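Local structure of adenosine 5'-monophosphoramidase (Candida albicans, 6IQ1) at the interface of chains A and B. The protein hydrolyses adenosine 5'-monophosphoramidates to AMP and an amine or ammonia, as a homodimeric histidine triad nucleotide-binding (HINT) enzyme. Residues are numbered along the deposited sequence; one frame, centred on the assembly and turned at random. Chains: chain A/B, Adenosine 5'-monophosphoramidase.

Contact 1: the interface of chains A and B. Residues chain A 69, 72, 77, 80, 88, 90; chain B 52-54.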
ATOM      1  N   LYS A  69      -0.611   3.048 -10.339  1.00 27.99           N
ATOM      2  CA  LYS A  69      -0.026   4.305 -10.804  1.00 32.23           C
ATOM      3  C   LYS A  69      -0.758   4.825 -12.039  1.00 32.87           C
ATOM      4  O   LYS A  69      -1.005   6.034 -12.167  1.00 31.29           O
ATOM      5  CB  LYS A  69       1.465   4.127 -11.095  1.00 30.15           C
ATOM      6  CG  LYS A  69       2.072   5.218 -11.958  1.00 30.50           C
ATOM      7  CD  LYS A  69       3.377   4.733 -12.558  1.00 32.89           C
ATOM      8  CE  LYS A  69       3.992   5.765 -13.484  1.00 32.30           C
ATOM      9  NZ  LYS A  69       5.357   5.336 -13.957  1.00 34.58           N
ATOM     10  N   THR A  72      -3.800   6.583 -11.074  1.00 27.95           N
ATOM     11  CA  THR A  72      -3.614   7.963 -10.621  1.00 31.85           C
ATOM     12  C   THR A  72      -3.596   8.947 -11.790  1.00 31.80           C
ATOM     13  O   THR A  72      -3.996  10.109 -11.628  1.00 30.88           O
ATOM     14  CB  THR A  72      -2.338   8.120  -9.794  1.00 29.55           C
ATOM     15  OG1 THR A  72      -1.192   8.124 -10.650  1.00 31.05           O
ATOM     16  CG2 THR A  72      -2.219   7.001  -8.797  1.00 29.73           C
ATOM     17  N   LEU A  77      -4.908  12.546 -10.173  1.00 36.33           N
ATOM     18  CA  LEU A  77      -4.084  12.804  -9.000  1.00 32.09           C
ATOM     19  C   LEU A  77      -2.628  13.053  -9.345  1.00 30.75           C
ATOM     20  O   LEU A  77      -1.885  13.528  -8.485  1.00 35.28           O
ATOM     21  CB  LEU A  77      -4.152  11.624  -8.042  1.00 33.89           C
ATOM     22  CG  LEU A  77      -5.536  11.218  -7.560  1.00 31.53           C
ATOM     23  CD1 LEU A  77      -5.507   9.737  -7.223  1.00 31.84           C
ATOM     24  CD2 LEU A  77      -5.851  12.020  -6.348  1.00 32.56           C
ATOM     25  N   ASN A  80      -0.414  16.850  -9.528  1.00 39.52           N
ATOM     26  CA  ASN A  80       0.065  17.583  -8.364  1.00 38.07           C
ATOM     27  C   ASN A  80       1.384  16.952  -7.951  1.00 38.16           C
ATOM     28  O   ASN A  80       1.407  15.921  -7.267  1.00 36.64           O
ATOM     29  CB  ASN A  80      -0.957  17.549  -7.230  1.00 38.02           C
ATOM     30  CG  ASN A  80      -0.496  18.307  -6.001  1.00 40.13           C
ATOM     31  OD1 ASN A  80       0.552  18.964  -6.010  1.00 43.77           O
ATOM     32  ND2 ASN A  80      -1.277  18.222  -4.931  1.00 38.70           N
ATOM     33  N   TYR A  88      -3.162  11.452  -1.690  1.00 25.67           N
ATOM     34  CA  TYR A  88      -3.857  10.178  -1.767  1.00 28.39           C
ATOM     35  C   TYR A  88      -3.071   9.123  -1.010  1.00 27.50           C
ATOM     36  O   TYR A  88      -1.868   9.262  -0.774  1.00 27.44           O
ATOM     37  CB  TYR A  88      -4.100   9.730  -3.223  1.00 27.75           C
ATOM     38  CG  TYR A  88      -2.886   9.604  -4.111  1.00 28.75           C
ATOM     39  CD1 TYR A  88      -2.314  10.731  -4.708  1.00 28.43           C
ATOM     40  CD2 TYR A  88      -2.334   8.355  -4.398  1.00 25.54           C
ATOM     41  CE1 TYR A  88      -1.217  10.624  -5.539  1.00 28.17           C
ATOM     42  CE2 TYR A  88      -1.225   8.234  -5.242  1.00 26.06           C
ATOM     43  CZ  TYR A  88      -0.681   9.374  -5.807  1.00 29.76           C
ATOM     44  OH  TYR A  88       0.411   9.279  -6.632  1.00 28.61           O
ATOM     45  N   VAL A  90      -2.413   4.759  -0.555  1.00 26.39           N
ATOM     46  CA  VAL A  90      -2.529   3.389  -1.025  1.00 25.13           C
ATOM     47  C   VAL A  90      -2.451   2.505   0.208  1.00 26.84           C
ATOM     48  O   VAL A  90      -1.525   2.644   1.020  1.00 26.01           O
ATOM     49  CB  VAL A  90      -1.422   3.032  -2.039  1.00 21.58           C
ATOM     50  CG1 VAL A  90      -1.555   1.606  -2.495  1.00 21.01           C
ATOM     51  CG2 VAL A  90      -1.451   3.986  -3.206  1.00 20.08           C
TER
ATOM     52  N   LYS B  52       6.096  11.095  -5.161  1.00 29.42           N
ATOM     53  CA  LYS B  52       4.823  10.398  -5.090  1.00 30.70           C
ATOM     54  C   LYS B  52       4.851   9.118  -5.930  1.00 31.23           C
ATOM     55  O   LYS B  52       5.741   8.909  -6.762  1.00 26.86           O
ATOM     56  CB  LYS B  52       3.686  11.320  -5.538  1.00 28.40           C
ATOM     57  CG  LYS B  52       3.416  12.413  -4.548  1.00 29.80           C
ATOM     58  CD  LYS B  52       2.366  13.404  -5.040  1.00 30.74           C
ATOM     59  CE  LYS B  52       1.967  14.341  -3.908  1.00 33.47           C
ATOM     60  NZ  LYS B  52       0.753  15.139  -4.232  1.00 39.02           N
ATOM     61  N   LEU B  53       3.854   8.248  -5.689  1.00 30.61           N
ATOM     62  CA  LEU B  53       3.769   6.980  -6.407  1.00 28.56           C
ATOM     63  C   LEU B  53       3.844   7.176  -7.921  1.00 28.47           C
ATOM     64  O   LEU B  53       4.508   6.409  -8.622  1.00 31.71           O
ATOM     65  CB  LEU B  53       2.483   6.245  -6.032  1.00 28.88           C
ATOM     66  CG  LEU B  53       2.472   4.786  -6.490  1.00 30.87           C
ATOM     67  CD1 LEU B  53       3.243   3.944  -5.489  1.00 29.48           C
ATOM     68  CD2 LEU B  53       1.070   4.251  -6.683  1.00 31.65           C
ATOM     69  N   HIS B  54       3.195   8.209  -8.447  1.00 29.38           N
ATOM     70  CA  HIS B  54       3.203   8.389  -9.894  1.00 29.08           C
ATOM     71  C   HIS B  54       4.534   8.940 -10.438  1.00 32.47           C
ATOM     72  O   HIS B  54       4.677   9.061 -11.663  1.00 29.32           O
ATOM     73  CB  HIS B  54       2.045   9.299 -10.304  1.00 23.98           C
ATOM     74  CG  HIS B  54       2.092  10.662  -9.692  1.00 28.77           C
ATOM     75  ND1 HIS B  54       1.352  11.001  -8.579  1.00 33.28           N
ATOM     76  CD2 HIS B  54       2.776  11.773 -10.042  1.00 29.07           C
ATOM     77  CE1 HIS B  54       1.591  12.261  -8.265  1.00 33.39           C
ATOM     78  NE2 HIS B  54       2.447  12.754  -9.141  1.00 30.96           N
TER
HETATM   79  O   HOH W   1      -1.597  14.204  -5.760  1.00 36.93           O
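B:His54 of the 3-10 helix 53-55 meets A:Tyr88 of strand 87-94 across the homodimer interface of this histidine triad (HIT) protein. CB of B:His54 lies 3.5 Å from OG1, the hydroxyl of A:Thr72, which is itself turned back onto helix 58-74 by a hydrogen bond to the carbonyl O of A:Lys69 (2.6 Å). CG stands between the backbone N and the carbonyl carbon (chi1 60°), and this swings the imidazole towards the tyrosine. B:His54 ND1 then forms a hydrogen bond of 2.8 Å with the phenol OH of A:Tyr88; which of the two donates is not seen. B:His54 CE1 passes the carbonyl O of A:Leu77 at 3.7 Å, and NE2 has the carbonyl O of A:Asn80 at the ring's edge, in its plane. A:Leu77 CD1 lies over one face of the A:Tyr88 ring, 4.0 Å above its plane and towards the rim. The extended chain of B:Lys52 brings its terminal amine NZ to the same carbonyl O of A:Asn80 (3.2 Å), approaching from above the carbonyl plane. Water 1 relays B:Lys52 NZ, 3.0 Å away, to A:Leu77 O. A:Lys69 lies alongside the backbone of B:His54, its CG 3.9 Å from CA.

Contact 2: the interface of chains A and B. Residues chain A 137, 140, 144; chain B 22, 32, 40, 74-75.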
ATOM      1  N   HIS A 137      16.914  -6.093  14.824  1.00 42.88           N
ATOM      2  CA  HIS A 137      17.618  -6.246  13.554  1.00 41.83           C
ATOM      3  C   HIS A 137      18.421  -7.537  13.517  1.00 41.63           C
ATOM      4  O   HIS A 137      18.451  -8.234  12.497  1.00 44.63           O
ATOM      5  CB  HIS A 137      18.531  -5.050  13.316  1.00 41.61           C
ATOM      6  CG  HIS A 137      19.194  -5.059  11.973  1.00 44.06           C
ATOM      7  ND1 HIS A 137      20.563  -5.013  11.814  1.00 43.25           N
ATOM      8  CD2 HIS A 137      18.672  -5.110  10.725  1.00 41.23           C
ATOM      9  CE1 HIS A 137      20.854  -5.032  10.527  1.00 39.47           C
ATOM     10  NE2 HIS A 137      19.725  -5.089   9.845  1.00 38.38           N
ATOM     11  N   LEU A 140      15.927 -10.384  13.001  1.00 43.51           N
ATOM     12  CA  LEU A 140      15.331 -10.394  11.665  1.00 45.22           C
ATOM     13  C   LEU A 140      16.358 -10.776  10.609  1.00 44.95           C
ATOM     14  O   LEU A 140      16.028 -11.480   9.650  1.00 45.11           O
ATOM     15  CB  LEU A 140      14.708  -9.029  11.345  1.00 46.69           C
ATOM     16  CG  LEU A 140      13.453  -8.627  12.131  1.00 38.71           C
ATOM     17  CD1 LEU A 140      13.084  -7.168  11.870  1.00 33.09           C
ATOM     18  CD2 LEU A 140      12.290  -9.573  11.819  1.00 36.83           C
ATOM     19  N   LEU A 144      16.094 -13.756   7.992  1.00 43.55           N
ATOM     20  CA  LEU A 144      16.343 -13.531   6.574  1.00 42.68           C
ATOM     21  C   LEU A 144      17.356 -14.539   6.037  1.00 46.35           C
ATOM     22  O   LEU A 144      17.149 -15.134   4.972  1.00 47.80           O
ATOM     23  CB  LEU A 144      16.819 -12.094   6.336  1.00 36.31           C
ATOM     24  CG  LEU A 144      17.421 -11.752   4.969  1.00 37.91           C
ATOM     25  CD1 LEU A 144      16.479 -12.130   3.824  1.00 43.49           C
ATOM     26  CD2 LEU A 144      17.766 -10.293   4.884  1.00 37.42           C
TER
ATOM     27  N   LEU B  22      17.608  -4.445   5.801  1.00 34.56           N
ATOM     28  CA  LEU B  22      16.954  -5.740   5.815  1.00 32.04           C
ATOM     29  C   LEU B  22      17.175  -6.378   4.451  1.00 31.67           C
ATOM     30  O   LEU B  22      18.243  -6.941   4.201  1.00 35.16           O
ATOM     31  CB  LEU B  22      15.478  -5.579   6.218  1.00 31.89           C
ATOM     32  CG  LEU B  22      15.143  -5.251   7.691  1.00 31.12           C
ATOM     33  CD1 LEU B  22      13.665  -5.022   7.872  1.00 27.55           C
ATOM     34  CD2 LEU B  22      15.589  -6.365   8.633  1.00 30.50           C
ATOM     35  N   LEU B  32      14.459  -0.928   8.920  1.00 34.79           N
ATOM     36  CA  LEU B  32      13.582  -0.702  10.064  1.00 30.60           C
ATOM     37  C   LEU B  32      13.195   0.767  10.201  1.00 35.61           C
ATOM     38  O   LEU B  32      14.013   1.672   9.991  1.00 32.27           O
ATOM     39  CB  LEU B  32      14.269  -1.146  11.348  1.00 28.67           C
ATOM     40  CG  LEU B  32      14.319  -2.638  11.662  1.00 34.12           C
ATOM     41  CD1 LEU B  32      15.163  -2.891  12.920  1.00 32.52           C
ATOM     42  CD2 LEU B  32      12.914  -3.222  11.821  1.00 29.77           C
ATOM     43  N   ALA B  40       8.052  -4.494  14.436  1.00 36.69           N
ATOM     44  CA  ALA B  40       8.930  -4.588  13.266  1.00 31.81           C
ATOM     45  C   ALA B  40       8.374  -3.785  12.100  1.00 31.27           C
ATOM     46  O   ALA B  40       8.214  -4.293  10.992  1.00 30.97           O
ATOM     47  CB  ALA B  40       9.139  -6.044  12.871  1.00 33.28           C
ATOM     48  N   VAL B  74      10.272 -12.881   6.516  1.00 35.83           N
ATOM     49  CA  VAL B  74      11.264 -12.536   7.529  1.00 33.87           C
ATOM     50  C   VAL B  74      10.595 -12.254   8.864  1.00 37.98           C
ATOM     51  O   VAL B  74      11.086 -12.672   9.918  1.00 39.45           O
ATOM     52  CB  VAL B  74      12.108 -11.333   7.079  1.00 36.85           C
ATOM     53  CG1 VAL B  74      13.189 -11.074   8.106  1.00 33.65           C
ATOM     54  CG2 VAL B  74      12.709 -11.566   5.685  1.00 33.02           C
ATOM     55  N   LEU B  75       9.464 -11.546   8.845  1.00 37.03           N
ATOM     56  CA  LEU B  75       8.761 -11.187  10.072  1.00 32.06           C
ATOM     57  C   LEU B  75       7.838 -12.288  10.586  1.00 33.55           C
ATOM     58  O   LEU B  75       7.192 -12.091  11.614  1.00 34.37           O
ATOM     59  CB  LEU B  75       7.945  -9.913   9.852  1.00 31.75           C
ATOM     60  CG  LEU B  75       8.579  -8.529   9.934  1.00 29.77           C
ATOM     61  CD1 LEU B  75       9.767  -8.372   8.990  1.00 32.29           C
ATOM     62  CD2 LEU B  75       7.526  -7.511   9.621  1.00 25.51           C
TER
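A:Leu140, on the C-terminal helix 130-147, inserts its isobutyl group among B:Leu22, B:Leu32, B:Val74 and B:Leu75, an apolar pocket by which one HIT-family subunit receives the helix of its dimer partner. The dense part surrounds this leucine. A:Leu140 CB rests against CD2 of B:Leu22 at 3.9 Å, and beyond it the two methyls part company: CD1 turns towards CD2 of B:Leu32, whereas CD2 of A:Leu140 points to CD1 of B:Leu75 at 4.0 Å. With CG anti to the carbonyl carbon (chi1 -69°), the fork is directed into the partner subunit. The backbone joins the packing too, since the carbonyl O of A:Leu140 lies 3.3 Å from CG1 of B:Val74, at the end of helix 58-74. Contact thins out on both flanks, where A:His137 and A:Leu144 bury 12 and 22 Å² against 75 Å² for A:Leu140. One helical turn back, A:His137 touches through its ring atom CD2, 3.9 Å from CD2 of B:Leu22, as the two side chains run past each other in opposite directions; its CB meets CD1 of B:Leu32. One turn onward, A:Leu144 sets CD2 against the carbonyl O of B:Leu22 at 3.5 Å and brings CB near both methyls of B:Val74. B:Ala40 makes a looser margin, its CB 4.2 Å from CD1 of A:Leu140.

Contact 3: the interface of chains A and B. Residues chain A 36-37, 41, 99; chain B 122-125.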
ATOM      1  N   PRO A  36     -17.477   3.817  -0.755  1.00 31.40           N
ATOM      2  CA  PRO A  36     -16.254   4.620  -0.706  1.00 30.36           C
ATOM      3  C   PRO A  36     -16.131   5.425   0.582  1.00 33.24           C
ATOM      4  O   PRO A  36     -17.106   5.702   1.288  1.00 33.92           O
ATOM      5  CB  PRO A  36     -16.401   5.541  -1.921  1.00 29.46           C
ATOM      6  CG  PRO A  36     -17.891   5.722  -2.052  1.00 31.27           C
ATOM      7  CD  PRO A  36     -18.510   4.423  -1.620  1.00 31.49           C
ATOM      8  N   ILE A  37     -14.893   5.804   0.889  1.00 32.23           N
ATOM      9  CA  ILE A  37     -14.636   6.791   1.926  1.00 34.34           C
ATOM     10  C   ILE A  37     -14.070   8.073   1.335  1.00 37.67           C
ATOM     11  O   ILE A  37     -13.624   8.953   2.078  1.00 34.36           O
ATOM     12  CB  ILE A  37     -13.719   6.243   3.031  1.00 30.11           C
ATOM     13  CG1 ILE A  37     -12.297   6.100   2.513  1.00 28.34           C
ATOM     14  CG2 ILE A  37     -14.253   4.946   3.615  1.00 27.39           C
ATOM     15  CD1 ILE A  37     -11.305   5.990   3.624  1.00 28.97           C
ATOM     16  N   HIS A  41     -12.891   6.544  -4.819  1.00 30.59           N
ATOM     17  CA  HIS A  41     -12.245   5.441  -4.114  1.00 31.24           C
ATOM     18  C   HIS A  41     -12.223   4.194  -5.009  1.00 28.84           C
ATOM     19  O   HIS A  41     -13.276   3.697  -5.412  1.00 30.99           O
ATOM     20  CB  HIS A  41     -13.008   5.203  -2.802  1.00 29.35           C
ATOM     21  CG  HIS A  41     -12.428   4.149  -1.909  1.00 31.95           C
ATOM     22  ND1 HIS A  41     -12.752   4.064  -0.571  1.00 31.45           N
ATOM     23  CD2 HIS A  41     -11.577   3.123  -2.153  1.00 30.70           C
ATOM     24  CE1 HIS A  41     -12.116   3.041  -0.027  1.00 29.47           C
ATOM     25  NE2 HIS A  41     -11.393   2.455  -0.965  1.00 31.01           N
ATOM     26  N   HIS A  99      -8.344  -4.513   9.635  1.00 29.47           N
ATOM     27  CA  HIS A  99      -9.449  -3.811   8.970  1.00 30.22           C
ATOM     28  C   HIS A  99      -9.808  -4.417   7.612  1.00 31.05           C
ATOM     29  O   HIS A  99     -10.440  -3.763   6.773  1.00 27.95           O
ATOM     30  CB  HIS A  99      -9.123  -2.317   8.827  1.00 30.30           C
ATOM     31  CG  HIS A  99     -10.322  -1.427   8.739  1.00 36.74           C
ATOM     32  ND1 HIS A  99     -11.112  -1.351   7.610  1.00 38.48           N
ATOM     33  CD2 HIS A  99     -10.850  -0.548   9.627  1.00 37.49           C
ATOM     34  CE1 HIS A  99     -12.082  -0.475   7.809  1.00 33.80           C
ATOM     35  NE2 HIS A  99     -11.944   0.031   9.022  1.00 36.45           N
TER
ATOM     36  N   GLY B 122      -8.815   5.167  10.257  1.00 30.90           N
ATOM     37  CA  GLY B 122     -10.038   5.955  10.248  1.00 30.23           C
ATOM     38  C   GLY B 122     -10.719   5.778   8.904  1.00 36.38           C
ATOM     39  O   GLY B 122     -10.080   5.915   7.860  1.00 35.37           O
ATOM     40  N   TRP B 123     -12.019   5.445   8.930  1.00 33.04           N
ATOM     41  CA  TRP B 123     -12.731   4.981   7.737  1.00 30.70           C
ATOM     42  C   TRP B 123     -14.081   5.682   7.632  1.00 31.59           C
ATOM     43  O   TRP B 123     -15.131   5.094   7.922  1.00 32.07           O
ATOM     44  CB  TRP B 123     -12.874   3.454   7.765  1.00 35.28           C
ATOM     45  CG  TRP B 123     -12.982   2.748   6.406  1.00 32.50           C
ATOM     46  CD1 TRP B 123     -14.114   2.222   5.836  1.00 28.65           C
ATOM     47  CD2 TRP B 123     -11.918   2.496   5.478  1.00 27.80           C
ATOM     48  NE1 TRP B 123     -13.816   1.662   4.616  1.00 28.04           N
ATOM     49  CE2 TRP B 123     -12.478   1.817   4.371  1.00 29.32           C
ATOM     50  CE3 TRP B 123     -10.552   2.795   5.461  1.00 29.95           C
ATOM     51  CZ2 TRP B 123     -11.708   1.424   3.259  1.00 31.84           C
ATOM     52  CZ3 TRP B 123      -9.781   2.388   4.356  1.00 30.50           C
ATOM     53  CH2 TRP B 123     -10.363   1.710   3.278  1.00 26.71           C
ATOM     54  N   PRO B 124     -14.096   6.941   7.193  1.00 35.47           N
ATOM     55  CA  PRO B 124     -15.361   7.685   7.155  1.00 29.57           C
ATOM     56  C   PRO B 124     -16.169   7.407   5.904  1.00 34.07           C
ATOM     57  O   PRO B 124     -15.920   7.993   4.844  1.00 35.50           O
ATOM     58  CB  PRO B 124     -14.907   9.149   7.216  1.00 29.83           C
ATOM     59  CG  PRO B 124     -13.569   9.143   6.548  1.00 33.00           C
ATOM     60  CD  PRO B 124     -12.936   7.789   6.855  1.00 33.69           C
ATOM     61  N   ALA B 125     -17.150   6.513   6.031  1.00 32.86           N
ATOM     62  CA  ALA B 125     -18.041   6.198   4.919  1.00 39.79           C
ATOM     63  C   ALA B 125     -18.676   7.462   4.358  1.00 41.46           C
ATOM     64  O   ALA B 125     -19.077   8.360   5.095  1.00 51.03           O
ATOM     65  CB  ALA B 125     -19.130   5.219   5.364  1.00 36.94           C
TER
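The B:Trp123-B:Pro124-B:Ala125 backbone follows strand 120-122 in an extended course past the loop of A:Ile37, bringing the carbonyl O of B:Pro124 to 3.3 Å from A:Ile37 CB. The indole of B:Trp123 is then held between two chain A residues. A:Ile37 covers one face: its CG2 methyl sits 3.5 Å from the centroid of the five-membered ring, and its CD1 methyl lies over the six-membered ring, both as CH-pi contacts. At chi1 72° CG1 is wedged over its own main chain and CG2 lies away from the carbonyl carbon, a setting that turns CG2 and CD1 to the indole. On the opposite face A:His99 presents CE1, 3.6 Å from CG of the tryptophan, while its NE2 faces CB. A second imidazole, A:His41, comes in over the indole rim from the A:Ile37 side, CE1 3.7 Å from B:Trp123 CZ2, which lies at the histidine's edge, in its plane. That histidine is positioned from within its own chain: the backbone N of A:Ile37 donates a nearly straight hydrogen bond (165° at H) to ND1. A:His99 belongs to the predicted AMP-binding residues, and the patch centre lies about 11 Å from A:His106, the inferred nucleophile, so the partner's C-terminal segment, just before helix 130-147, borders the active-site region of chain A.

Contacts 1 and 3 lie about 18 Å apart between the centres of their C-alpha atoms, while contact 2 stands further off, about 28 Å from contact 1 and 31 Å from contact 3. Helix 58-74 serves twice, lending chain A residues to contact 1 and, in chain B, its end to contact 2. Chain B's segment after strand 120-122 reaches across in contact 3, chain A's helix 130-147 in contact 2; twofold symmetry gives both to each subunit. The homodimer is thus joined through contact 1 and by C-terminal segments over the partner, with patch centres about 11 Å (contact 3) and 16 Å (contact 2) from the partner's His106.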